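Local coordinates for protein kinase A regulatory subunit, putative (Trypanosoma cruzi, PDB 6FTF) that probably serves as the regulatory subunit of a cAMP-independent protein kinase A, binding the nucleoside analogue 7-cyano-7-deazainosine in two cyclic nucleotide-binding domains, at residues Ile192-Glu197 / Val245-Ala250; Thr209-Gly214 / Val249-Val254; Cys225-Gly230 / Asp281-Tyr286. All coordinates share one frame; numbering follows the deposited sequence. Where two conformers were deposited one is given.

Contact 1 (Ile192-Glu197 / Val245-Ala250); sequences IIHYGE and VADVVA. With 7CI (7-cyano-7-deazainosine), chain E.
Ile-193 and Val-248 lie side by side on the ligand-facing side of an antiparallel hydrogen-bonded pair, their side chains pointing the same way and CB of Ile-193 4.1 Å from CG2 of Val-248. That same methyl, set beside its own backbone N, reaches on to O1 of the 7-cyano-7-deazainosine ribose at 3.5 Å. Next to them CG2 of Ile-193 comes within 3.6 Å of Ala-246 O. Ile-192 shares the partner: its N gives a bond to Val-248 O nearly in line with the carbonyl, while the N of Ile-193 uses a lone pair in the carbonyl plane of Val-248 O at 3.2 Å. Two donors thus grip one oxygen, and Val-248 N answers with a bond to Ile-193 O.

One residue before Val-248, Asp-247 has CG beside its own backbone N (chi1 -55°). Its OD1 accepts from Tyr-195 N at 2.8 Å, almost straight at 178° but from above the carboxylate plane. A water bridges OD1 to ND1 of His-194, whose ring plane stands 86° from the carboxylate; OD2 forms a salt bridge with Arg-215. The Tyr-195 ring brings its edge, at CD2, to Val-245 O at 3.4 Å. Val-245 N and Ala-246 N each make a weak bond to O4 of the ligand.

Ile-192 and Ile-193 facing one residue is a classic beta bulge, here leading into the type II turn 194-197 beside the nucleoside pocket of a cyclic nucleotide-binding domain.

Contact 2 (Thr209-Gly214 / Val249-Val254); sequences TVEVIG and VATTHV. With 7CI (7-cyano-7-deazainosine), chain E.
Val-249 and Glu-211 form an antiparallel hydrogen-bonded pair: Val-249 N bonds to Glu-211 O and Glu-211 N to Val-249 O, both at 2.9 Å. Their side chains run side by side, CB of Val-249 resting 3.9 Å from CG of Glu-211. Ala-250 follows as the non-hydrogen-bonded partner of Val-210, and their side chains share one face of the sheet.

At Thr-251 the strand is over, yet its N still bonds to Thr-209 O at 2.9 Å. CG2 of Thr-251, beside its own backbone N, touches CG and CD of Glu-211 at 3.7 Å; OE2 of that glutamate forms a salt bridge with Lys-223. Thr-252 then turns OG1 both ways, accepting from Thr-209 N at 3.0 Å and donating to His-253 O, which ties the corner to Thr-209. Val-254 closes the segment with CG2 3.3 Å from Thr-209 O and 4.0 Å from CG1 of Val-210, the two valines crossing at about a right angle.

This is antiparallel pairing within the beta roll of the cyclic nucleotide-binding domain, and Val-212 CG1 lies 3.6 Å from C2 of the ligand. Strand 209-215 lies between 247-250 and 221-228 in this sheet, and Val-254 starts strand 254-260 of the other sheet.

Contact 3 (Cys225-Gly230 / Asp281-Tyr286); sequences CEFTQG and DPKYEY. With 7CI (7-cyano-7-deazainosine), chain E; EDO (1,2-ethanediol), chain C.
Lys-283 O accepts from N3 of 7-cyano-7-deazainosine at 2.7 Å, a nearly straight bond at 167° that fixes the edge of the base. In the conformer given, the Lys-283 side chain bends at chi3 (85°) and runs past Phe-227 in the opposite direction, CE 3.8 Å from CE1 of that ring and 4.0 Å from CB of Cys-225; NZ then bonds to Glu-226 O at 2.8 Å, nearly in line with the carbonyl. The arrangement is consistent with the C-terminal capping segment of cyclic nucleotide-binding domains in protein kinase A regulatory subunits: the turn ahead of helix 285-293 closes over a base held against edge strand 221-228. An Asx turn, in which Asp-281 OD1 accepts from Lys-283 N, shapes that approach, with Tyr-284 as the N-cap residue. The Tyr-284 ring lies over the base: C3 of the ligand sits 3.5 Å above the plane of this ring, offset toward its rim. CZ and OH of Tyr-284 also meet CZ of Phe-227, the OH at 3.2 Å, with the two rings oblique at 41°. Phe-227 turns its edge to N2 of the ligand, Cys-225 brings SG to C3, and the Tyr-286 ring edge meets nitrile N4.

How the contacts relate
From the N terminus, residues 192-197 come first, then 209-214, 225-230, 245-250 with 249-254, and finally 281-286. Contact 1 closes the longer loop back to strand 247-250; contact 2 closes a shorter one that starts inside it and ends on the same stretch, 247-254, the two sharing Val-249 and Ala-250. Contact 3 starts inside both loops but reaches beyond them to the C-terminal helix, so it crosses both. Together they follow the sheet order 191-193, 247-250, 209-215, 221-228, with neighbouring strands bonded between contacts 2 and 3 through Val-210 and Phe-227. All three touch the same ligand: contact 1 at ribose, base and nitrile, contact 2 at the base, contact 3 at base and nitrile.

Contact 1 (Ile192-Glu197 / Val245-Ala250)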
loop_
_atom_site.group_PDB
_atom_site.type_symbol
_atom_site.label_atom_id
_atom_site.label_comp_id
_atom_site.label_asym_id
_atom_site.label_seq_id
_atom_site.Cartn_x
_atom_site.Cartn_y
_atom_site.Cartn_z
ATOM N N ILE A 192 -17.337 -3.078 11.600
ATOM C CA ILE A 192 -16.069 -2.943 10.903
ATOM C C ILE A 192 -15.825 -1.488 10.546
ATOM O O ILE A 192 -14.707 -0.975 10.725
ATOM C CB ILE A 192 -16.100 -3.852 9.660
ATOM C CG1 ILE A 192 -16.306 -5.309 10.098
ATOM C CG2 ILE A 192 -14.836 -3.683 8.831
ATOM C CD1 ILE A 192 -16.589 -6.290 8.993
ATOM N N ILE A 193 -16.864 -0.815 10.034
ATOM C CA ILE A 193 -16.868 0.611 9.732
ATOM C C ILE A 193 -18.097 1.221 10.397
ATOM O O ILE A 193 -19.189 0.656 10.321
ATOM C CB ILE A 193 -16.882 0.870 8.210
ATOM C CG1 ILE A 193 -15.594 0.351 7.597
ATOM C CG2 ILE A 193 -17.094 2.349 7.911
ATOM C CD1 ILE A 193 -15.578 0.320 6.048
ATOM N N HIS A 194 -17.919 2.379 11.039
ATOM C CA HIS A 194 -19.031 3.195 11.505
ATOM C C HIS A 194 -19.264 4.340 10.534
ATOM O O HIS A 194 -18.313 4.950 10.040
ATOM C CB HIS A 194 -18.747 3.812 12.877
ATOM C CG HIS A 194 -18.979 2.885 14.025
ATOM N ND1 HIS A 194 -20.200 2.768 14.656
ATOM C CD2 HIS A 194 -18.143 2.032 14.654
ATOM C CE1 HIS A 194 -20.094 1.889 15.639
ATOM N NE2 HIS A 194 -18.858 1.419 15.651
ATOM N N TYR A 195 -20.533 4.639 10.300
ATOM C CA TYR A 195 -20.953 5.841 9.590
ATOM C C TYR A 195 -20.338 7.077 10.217
ATOM O O TYR A 195 -20.259 7.184 11.438
ATOM C CB TYR A 195 -22.478 5.908 9.721
ATOM C CG TYR A 195 -23.146 7.091 9.069
ATOM C CD1 TYR A 195 -23.175 8.324 9.675
ATOM C CD2 TYR A 195 -23.784 6.964 7.840
ATOM C CE1 TYR A 195 -23.797 9.407 9.078
ATOM C CE2 TYR A 195 -24.409 8.039 7.244
ATOM C CZ TYR A 195 -24.410 9.243 7.870
ATOM O OH TYR A 195 -25.041 10.329 7.306
ATOM N N GLY A 196 -19.946 8.034 9.381
ATOM C CA GLY A 196 -19.558 9.346 9.855
ATOM C C GLY A 196 -18.127 9.502 10.290
ATOM O O GLY A 196 -17.797 10.523 10.912
ATOM N N GLU A 197 -17.250 8.586 9.927
ATOM C CA GLU A 197 -15.856 8.632 10.346
ATOM C C GLU A 197 -14.944 8.934 9.165
ATOM O O GLU A 197 -15.342 8.929 8.017
ATOM C CB GLU A 197 -15.419 7.367 11.102
ATOM C CG GLU A 197 -15.606 6.023 10.421
ATOM C CD GLU A 197 -15.348 4.822 11.393
ATOM O OE1 GLU A 197 -15.248 5.087 12.609
ATOM O OE2 GLU A 197 -15.248 3.627 10.978
ATOM N N VAL A 245 -20.115 6.856 4.743
ATOM C CA VAL A 245 -21.523 7.084 4.492
ATOM C C VAL A 245 -22.376 5.890 4.852
ATOM O O VAL A 245 -23.591 5.915 4.629
ATOM C CB VAL A 245 -21.756 7.545 3.040
ATOM C CG1 VAL A 245 -21.243 8.965 2.863
ATOM C CG2 VAL A 245 -21.035 6.630 2.057
ATOM N N ALA A 246 -21.786 4.836 5.404
ATOM C CA ALA A 246 -22.542 3.685 5.860
ATOM C C ALA A 246 -21.778 2.997 6.973
ATOM O O ALA A 246 -20.552 3.099 7.051
ATOM C CB ALA A 246 -22.749 2.682 4.725
ATOM N N ASP A 247 -22.520 2.297 7.826
ATOM C CA ASP A 247 -21.915 1.315 8.700
ATOM C C ASP A 247 -21.681 0.045 7.897
ATOM O O ASP A 247 -22.445 -0.284 6.993
ATOM C CB ASP A 247 -22.845 0.951 9.851
ATOM C CG ASP A 247 -23.305 2.148 10.653
ATOM O OD1 ASP A 247 -22.450 2.830 11.239
ATOM O OD2 ASP A 247 -24.544 2.368 10.736
ATOM N N VAL A 248 -20.665 -0.720 8.283
ATOM C CA VAL A 248 -20.477 -2.077 7.785
ATOM C C VAL A 248 -20.342 -2.967 9.005
ATOM O O VAL A 248 -19.455 -2.741 9.839
ATOM C CB VAL A 248 -19.253 -2.206 6.866
ATOM C CG1 VAL A 248 -19.156 -3.629 6.374
ATOM C CG2 VAL A 248 -19.352 -1.214 5.710
ATOM N N VAL A 249 -21.250 -3.934 9.133
ATOM C CA VAL A 249 -21.394 -4.734 10.346
ATOM C C VAL A 249 -21.207 -6.204 9.994
ATOM O O VAL A 249 -21.805 -6.693 9.035
ATOM C CB VAL A 249 -22.781 -4.513 10.985
ATOM C CG1 VAL A 249 -22.901 -5.284 12.296
ATOM C CG2 VAL A 249 -23.034 -3.024 11.186
ATOM N N ALA A 250 -20.433 -6.934 10.795
ATOM C CA ALA A 250 -20.283 -8.372 10.575
ATOM C C ALA A 250 -21.600 -9.085 10.870
ATOM O O ALA A 250 -22.208 -8.877 11.922
ATOM C CB ALA A 250 -19.198 -8.932 11.485
HETATM C C1 7CI E . -19.757 0.580 1.657
HETATM N N1 7CI E . -20.957 1.272 1.051
HETATM O O1 7CI E . -19.578 1.022 2.985
HETATM C C2 7CI E . -21.750 0.722 0.148
HETATM N N2 7CI E . -21.711 -0.522 -0.386
HETATM O O2 7CI E . -17.607 -0.135 0.975
HETATM C C3 7CI E . -22.699 -0.878 -1.232
HETATM N N3 7CI E . -23.683 0.044 -1.622
HETATM O O3 7CI E . -16.595 2.282 1.444
HETATM C C4 7CI E . -23.715 1.318 -1.122
HETATM N N4 7CI E . -23.656 5.151 0.625
HETATM C C5 7CI E . -22.743 1.698 -0.173
HETATM O O5 7CI E . -24.613 2.089 -1.566
HETATM C C6 7CI E . -22.458 2.892 0.615
HETATM C C7 7CI E . -21.339 2.537 1.355
HETATM C C8 7CI E . -23.118 4.120 0.618
HETATM C C9 7CI E . -18.497 0.917 0.938
HETATM C C10 7CI E . -18.024 2.072 1.656
HETATM C C11 7CI E . -18.312 1.655 3.115
HETATM C C12 7CI E . -18.433 2.868 4.125
HETATM O O4 7CI E . -19.241 3.856 3.588
HETATM O O HOH W 1 -22.568 4.002 13.687
#

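Contact 2 (Thr209-Gly214 / Val249-Val254)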
loop_
_atom_site.group_PDB
_atom_site.type_symbol
_atom_site.label_atom_id
_atom_site.label_comp_id
_atom_site.label_asym_id
_atom_site.label_seq_id
_atom_site.Cartn_x
_atom_site.Cartn_y
_atom_site.Cartn_z
ATOM N N THR A 209 -19.542 -12.819 6.199
ATOM C CA THR A 209 -20.484 -11.924 5.541
ATOM C C THR A 209 -20.696 -10.672 6.379
ATOM O O THR A 209 -20.593 -10.696 7.604
ATOM C CB THR A 209 -21.812 -12.669 5.328
ATOM O OG1 THR A 209 -21.549 -13.831 4.523
ATOM C CG2 THR A 209 -22.861 -11.834 4.641
ATOM N N VAL A 210 -20.931 -9.560 5.685
ATOM C CA VAL A 210 -21.173 -8.258 6.296
ATOM C C VAL A 210 -22.437 -7.651 5.713
ATOM O O VAL A 210 -22.873 -8.001 4.618
ATOM C CB VAL A 210 -19.988 -7.268 6.104
ATOM C CG1 VAL A 210 -18.694 -7.885 6.632
ATOM C CG2 VAL A 210 -19.843 -6.857 4.630
ATOM N N GLU A 211 -23.001 -6.692 6.445
ATOM C CA GLU A 211 -24.122 -5.894 5.968
ATOM C C GLU A 211 -23.739 -4.422 5.978
ATOM O O GLU A 211 -23.031 -3.957 6.867
ATOM C CB GLU A 211 -25.391 -6.110 6.810
ATOM C CG GLU A 211 -25.256 -5.764 8.289
ATOM C CD GLU A 211 -26.484 -6.134 9.124
ATOM O OE1 GLU A 211 -26.490 -5.834 10.350
ATOM O OE2 GLU A 211 -27.441 -6.725 8.574
ATOM N N VAL A 212 -24.204 -3.713 4.964
ATOM C CA VAL A 212 -23.969 -2.281 4.798
ATOM C C VAL A 212 -25.253 -1.573 5.202
ATOM O O VAL A 212 -26.323 -1.914 4.693
ATOM C CB VAL A 212 -23.614 -1.969 3.337
ATOM C CG1 VAL A 212 -23.401 -0.490 3.132
ATOM C CG2 VAL A 212 -22.370 -2.724 2.907
ATOM N N ILE A 213 -25.145 -0.576 6.075
ATOM C CA ILE A 213 -26.305 0.073 6.669
ATOM C C ILE A 213 -26.189 1.577 6.446
ATOM O O ILE A 213 -25.309 2.236 7.017
ATOM C CB ILE A 213 -26.432 -0.273 8.159
ATOM C CG1 ILE A 213 -26.528 -1.797 8.326
ATOM C CG2 ILE A 213 -27.627 0.421 8.786
ATOM C CD1 ILE A 213 -26.459 -2.251 9.757
ATOM N N GLY A 214 -27.077 2.115 5.609
ATOM C CA GLY A 214 -27.159 3.536 5.339
ATOM C C GLY A 214 -28.173 4.206 6.247
ATOM O O GLY A 214 -28.505 3.699 7.321
ATOM N N VAL A 249 -21.250 -3.934 9.133
ATOM C CA VAL A 249 -21.394 -4.734 10.346
ATOM C C VAL A 249 -21.207 -6.204 9.994
ATOM O O VAL A 249 -21.805 -6.693 9.035
ATOM C CB VAL A 249 -22.781 -4.513 10.985
ATOM C CG1 VAL A 249 -22.901 -5.284 12.296
ATOM C CG2 VAL A 249 -23.034 -3.024 11.186
ATOM N N ALA A 250 -20.433 -6.934 10.795
ATOM C CA ALA A 250 -20.283 -8.372 10.575
ATOM C C ALA A 250 -21.600 -9.085 10.870
ATOM O O ALA A 250 -22.208 -8.877 11.922
ATOM C CB ALA A 250 -19.198 -8.932 11.485
ATOM N N THR A 251 -22.072 -9.912 9.940
ATOM C CA THR A 251 -23.256 -10.733 10.202
ATOM C C THR A 251 -22.911 -12.169 10.584
ATOM O O THR A 251 -23.803 -12.898 11.049
ATOM C CB THR A 251 -24.215 -10.757 9.006
ATOM O OG1 THR A 251 -23.598 -11.414 7.896
ATOM C CG2 THR A 251 -24.662 -9.363 8.617
ATOM N N THR A 252 -21.688 -12.604 10.360
ATOM C CA THR A 252 -21.130 -13.850 10.845
ATOM C C THR A 252 -19.812 -13.471 11.483
ATOM O O THR A 252 -19.439 -12.293 11.509
ATOM C CB THR A 252 -20.836 -14.797 9.672
ATOM O OG1 THR A 252 -19.845 -14.215 8.806
ATOM C CG2 THR A 252 -22.086 -15.054 8.854
ATOM N N HIS A 253 -19.076 -14.445 11.998
ATOM C CA HIS A 253 -17.674 -14.170 12.242
ATOM C C HIS A 253 -17.042 -13.779 10.914
ATOM O O HIS A 253 -17.360 -14.355 9.870
ATOM C CB HIS A 253 -16.958 -15.385 12.824
ATOM C CG HIS A 253 -15.569 -15.072 13.282
ATOM N ND1 HIS A 253 -15.305 -14.419 14.469
ATOM C CD2 HIS A 253 -14.370 -15.268 12.687
ATOM C CE1 HIS A 253 -14.002 -14.249 14.594
ATOM N NE2 HIS A 253 -13.411 -14.761 13.529
ATOM N N VAL A 254 -16.187 -12.763 10.948
ATOM C CA VAL A 254 -15.561 -12.230 9.746
ATOM C C VAL A 254 -14.061 -12.129 9.960
ATOM O O VAL A 254 -13.595 -11.708 11.023
ATOM C CB VAL A 254 -16.142 -10.853 9.377
ATOM C CG1 VAL A 254 -15.292 -10.145 8.312
ATOM C CG2 VAL A 254 -17.574 -10.986 8.919
HETATM C C1 7CI E . -19.757 0.580 1.657
HETATM N N1 7CI E . -20.957 1.272 1.051
HETATM O O1 7CI E . -19.578 1.022 2.985
HETATM C C2 7CI E . -21.750 0.722 0.148
HETATM N N2 7CI E . -21.711 -0.522 -0.386
HETATM O O2 7CI E . -17.607 -0.135 0.975
HETATM C C3 7CI E . -22.699 -0.878 -1.232
HETATM N N3 7CI E . -23.683 0.044 -1.622
HETATM O O3 7CI E . -16.595 2.282 1.444
HETATM C C4 7CI E . -23.715 1.318 -1.122
HETATM N N4 7CI E . -23.656 5.151 0.625
HETATM C C5 7CI E . -22.743 1.698 -0.173
HETATM O O5 7CI E . -24.613 2.089 -1.566
HETATM C C6 7CI E . -22.458 2.892 0.615
HETATM C C7 7CI E . -21.339 2.537 1.355
HETATM C C8 7CI E . -23.118 4.120 0.618
HETATM C C9 7CI E . -18.497 0.917 0.938
HETATM C C10 7CI E . -18.024 2.072 1.656
HETATM C C11 7CI E . -18.312 1.655 3.115
HETATM C C12 7CI E . -18.433 2.868 4.125
HETATM O O4 7CI E . -19.241 3.856 3.588
#

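Contact 3 (Cys225-Gly230 / Asp281-Tyr286)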
loop_
_atom_site.group_PDB
_atom_site.type_symbol
_atom_site.label_atom_id
_atom_site.label_comp_id
_atom_site.label_asym_id
_atom_site.label_seq_id
_atom_site.Cartn_x
_atom_site.Cartn_y
_atom_site.Cartn_z
ATOM N N CYS A 225 -27.274 -3.560 1.577
ATOM C CA CYS A 225 -26.894 -4.800 0.907
ATOM C C CYS A 225 -25.987 -5.597 1.834
ATOM O O CYS A 225 -25.686 -5.172 2.953
ATOM C CB CYS A 225 -26.189 -4.529 -0.427
ATOM S SG CYS A 225 -24.522 -3.815 -0.293
ATOM N N GLU A 226 -25.540 -6.754 1.345
ATOM C CA GLU A 226 -24.526 -7.576 1.993
ATOM C C GLU A 226 -23.341 -7.771 1.059
ATOM O O GLU A 226 -23.455 -7.594 -0.156
ATOM C CB GLU A 226 -25.089 -8.953 2.373
ATOM C CG GLU A 226 -26.132 -8.828 3.486
ATOM C CD GLU A 226 -26.592 -10.162 4.062
ATOM O OE1 GLU A 226 -27.270 -10.137 5.126
ATOM O OE2 GLU A 226 -26.287 -11.223 3.473
ATOM N N PHE A 227 -22.197 -8.110 1.647
ATOM C CA PHE A 227 -21.001 -8.533 0.928
ATOM C C PHE A 227 -20.436 -9.746 1.652
ATOM O O PHE A 227 -20.740 -9.995 2.823
ATOM C CB PHE A 227 -19.949 -7.421 0.864
ATOM C CG PHE A 227 -20.321 -6.284 -0.025
ATOM C CD1 PHE A 227 -20.461 -6.462 -1.390
ATOM C CD2 PHE A 227 -20.490 -5.018 0.486
ATOM C CE1 PHE A 227 -20.803 -5.400 -2.215
ATOM C CE2 PHE A 227 -20.816 -3.961 -0.342
ATOM C CZ PHE A 227 -20.967 -4.157 -1.684
ATOM N N THR A 228 -19.576 -10.491 0.962
ATOM C CA THR A 228 -19.053 -11.727 1.529
ATOM C C THR A 228 -17.628 -11.963 1.035
ATOM O O THR A 228 -16.984 -11.067 0.490
ATOM C CB THR A 228 -20.034 -12.874 1.250
ATOM O OG1 THR A 228 -19.663 -14.033 2.000
ATOM C CG2 THR A 228 -20.072 -13.198 -0.207
ATOM N N GLN A 229 -17.134 -13.176 1.257
ATOM C CA GLN A 229 -15.748 -13.518 0.976
ATOM C C GLN A 229 -15.345 -13.097 -0.432
ATOM O O GLN A 229 -16.033 -13.403 -1.407
ATOM C CB GLN A 229 -15.609 -15.034 1.156
ATOM C CG GLN A 229 -14.230 -15.584 0.905
ATOM C CD GLN A 229 -14.130 -17.057 1.226
ATOM O OE1 GLN A 229 -14.783 -17.556 2.154
ATOM N NE2 GLN A 229 -13.337 -17.768 0.443
ATOM N N GLY A 230 -14.217 -12.403 -0.525
ATOM C CA GLY A 230 -13.696 -11.907 -1.776
ATOM C C GLY A 230 -14.090 -10.486 -2.098
ATOM O O GLY A 230 -13.450 -9.856 -2.940
ATOM N N ASP A 281 -23.258 -0.841 -10.553
ATOM C CA ASP A 281 -23.687 -2.020 -9.822
ATOM C C ASP A 281 -24.924 -1.657 -9.018
ATOM O O ASP A 281 -24.878 -0.683 -8.243
ATOM C CB ASP A 281 -22.545 -2.410 -8.891
ATOM C CG ASP A 281 -22.801 -3.662 -8.077
ATOM O OD1 ASP A 281 -23.966 -4.014 -7.788
ATOM O OD2 ASP A 281 -21.784 -4.259 -7.678
ATOM N N PRO A 282 -26.050 -2.361 -9.173
ATOM C CA PRO A 282 -27.262 -1.977 -8.438
ATOM C C PRO A 282 -27.103 -1.978 -6.934
ATOM O O PRO A 282 -27.889 -1.300 -6.259
ATOM C CB PRO A 282 -28.306 -2.998 -8.909
ATOM C CG PRO A 282 -27.519 -4.138 -9.431
ATOM C CD PRO A 282 -26.279 -3.548 -10.016
ATOM N N LYS A 283 -26.120 -2.693 -6.386
ATOM C CA LYS A 283 -25.920 -2.661 -4.941
ATOM C C LYS A 283 -25.466 -1.296 -4.444
ATOM O O LYS A 283 -25.514 -1.060 -3.231
ATOM C CB LYS A 283 -24.922 -3.736 -4.505
ATOM C CG LYS A 283 -25.426 -5.149 -4.767
ATOM C CD LYS A 283 -24.353 -6.227 -4.582
ATOM C CE LYS A 283 -24.218 -6.681 -3.125
ATOM N NZ LYS A 283 -23.534 -8.028 -2.964
ATOM N N TYR A 284 -25.034 -0.406 -5.348
ATOM C CA TYR A 284 -24.577 0.934 -5.003
ATOM C C TYR A 284 -25.552 2.021 -5.444
ATOM O O TYR A 284 -25.181 3.197 -5.477
ATOM C CB TYR A 284 -23.174 1.185 -5.564
ATOM C CG TYR A 284 -22.088 0.276 -4.994
ATOM C CD1 TYR A 284 -21.945 -1.035 -5.422
ATOM C CD2 TYR A 284 -21.203 0.747 -4.045
ATOM C CE1 TYR A 284 -20.957 -1.846 -4.900
ATOM C CE2 TYR A 284 -20.198 -0.057 -3.526
ATOM C CZ TYR A 284 -20.080 -1.352 -3.962
ATOM O OH TYR A 284 -19.109 -2.201 -3.469
ATOM N N GLU A 285 -26.814 1.663 -5.711
ATOM C CA GLU A 285 -27.823 2.672 -6.008
ATOM C C GLU A 285 -27.948 3.684 -4.871
ATOM O O GLU A 285 -28.050 4.891 -5.112
ATOM C CB GLU A 285 -29.163 1.990 -6.270
ATOM C CG GLU A 285 -30.272 2.968 -6.604
ATOM C CD GLU A 285 -31.583 2.291 -6.950
ATOM O OE1 GLU A 285 -32.562 3.023 -7.211
ATOM O OE2 GLU A 285 -31.635 1.042 -6.958
ATOM N N TYR A 286 -27.941 3.207 -3.630
ATOM C CA TYR A 286 -28.021 4.097 -2.478
ATOM C C TYR A 286 -26.888 5.128 -2.510
ATOM O O TYR A 286 -27.112 6.331 -2.348
ATOM C CB TYR A 286 -28.005 3.250 -1.194
ATOM C CG TYR A 286 -27.935 4.087 0.054
ATOM C CD1 TYR A 286 -29.080 4.564 0.669
ATOM C CD2 TYR A 286 -26.721 4.428 0.598
ATOM C CE1 TYR A 286 -29.013 5.358 1.791
ATOM C CE2 TYR A 286 -26.643 5.225 1.724
ATOM C CZ TYR A 286 -27.791 5.684 2.307
ATOM O OH TYR A 286 -27.729 6.491 3.415
HETATM C C1 7CI E . -19.757 0.580 1.657
HETATM N N1 7CI E . -20.957 1.272 1.051
HETATM O O1 7CI E . -19.578 1.022 2.985
HETATM C C2 7CI E . -21.750 0.722 0.148
HETATM N N2 7CI E . -21.711 -0.522 -0.386
HETATM O O2 7CI E . -17.607 -0.135 0.975
HETATM C C3 7CI E . -22.699 -0.878 -1.232
HETATM N N3 7CI E . -23.683 0.044 -1.622
HETATM O O3 7CI E . -16.595 2.282 1.444
HETATM C C4 7CI E . -23.715 1.318 -1.122
HETATM N N4 7CI E . -23.656 5.151 0.625
HETATM C C5 7CI E . -22.743 1.698 -0.173
HETATM O O5 7CI E . -24.613 2.089 -1.566
HETATM C C6 7CI E . -22.458 2.892 0.615
HETATM C C7 7CI E . -21.339 2.537 1.355
HETATM C C8 7CI E . -23.118 4.120 0.618
HETATM C C9 7CI E . -18.497 0.917 0.938
HETATM C C10 7CI E . -18.024 2.072 1.656
HETATM C C11 7CI E . -18.312 1.655 3.115
HETATM C C12 7CI E . -18.433 2.868 4.125
HETATM O O4 7CI E . -19.241 3.856 3.588
HETATM C C1 EDO C . -10.905 -16.187 -2.255
HETATM O O1 EDO C . -11.117 -16.890 -1.029
HETATM C C2 EDO C . -11.945 -15.086 -2.408
HETATM O O2 EDO C . -13.246 -15.676 -2.354
#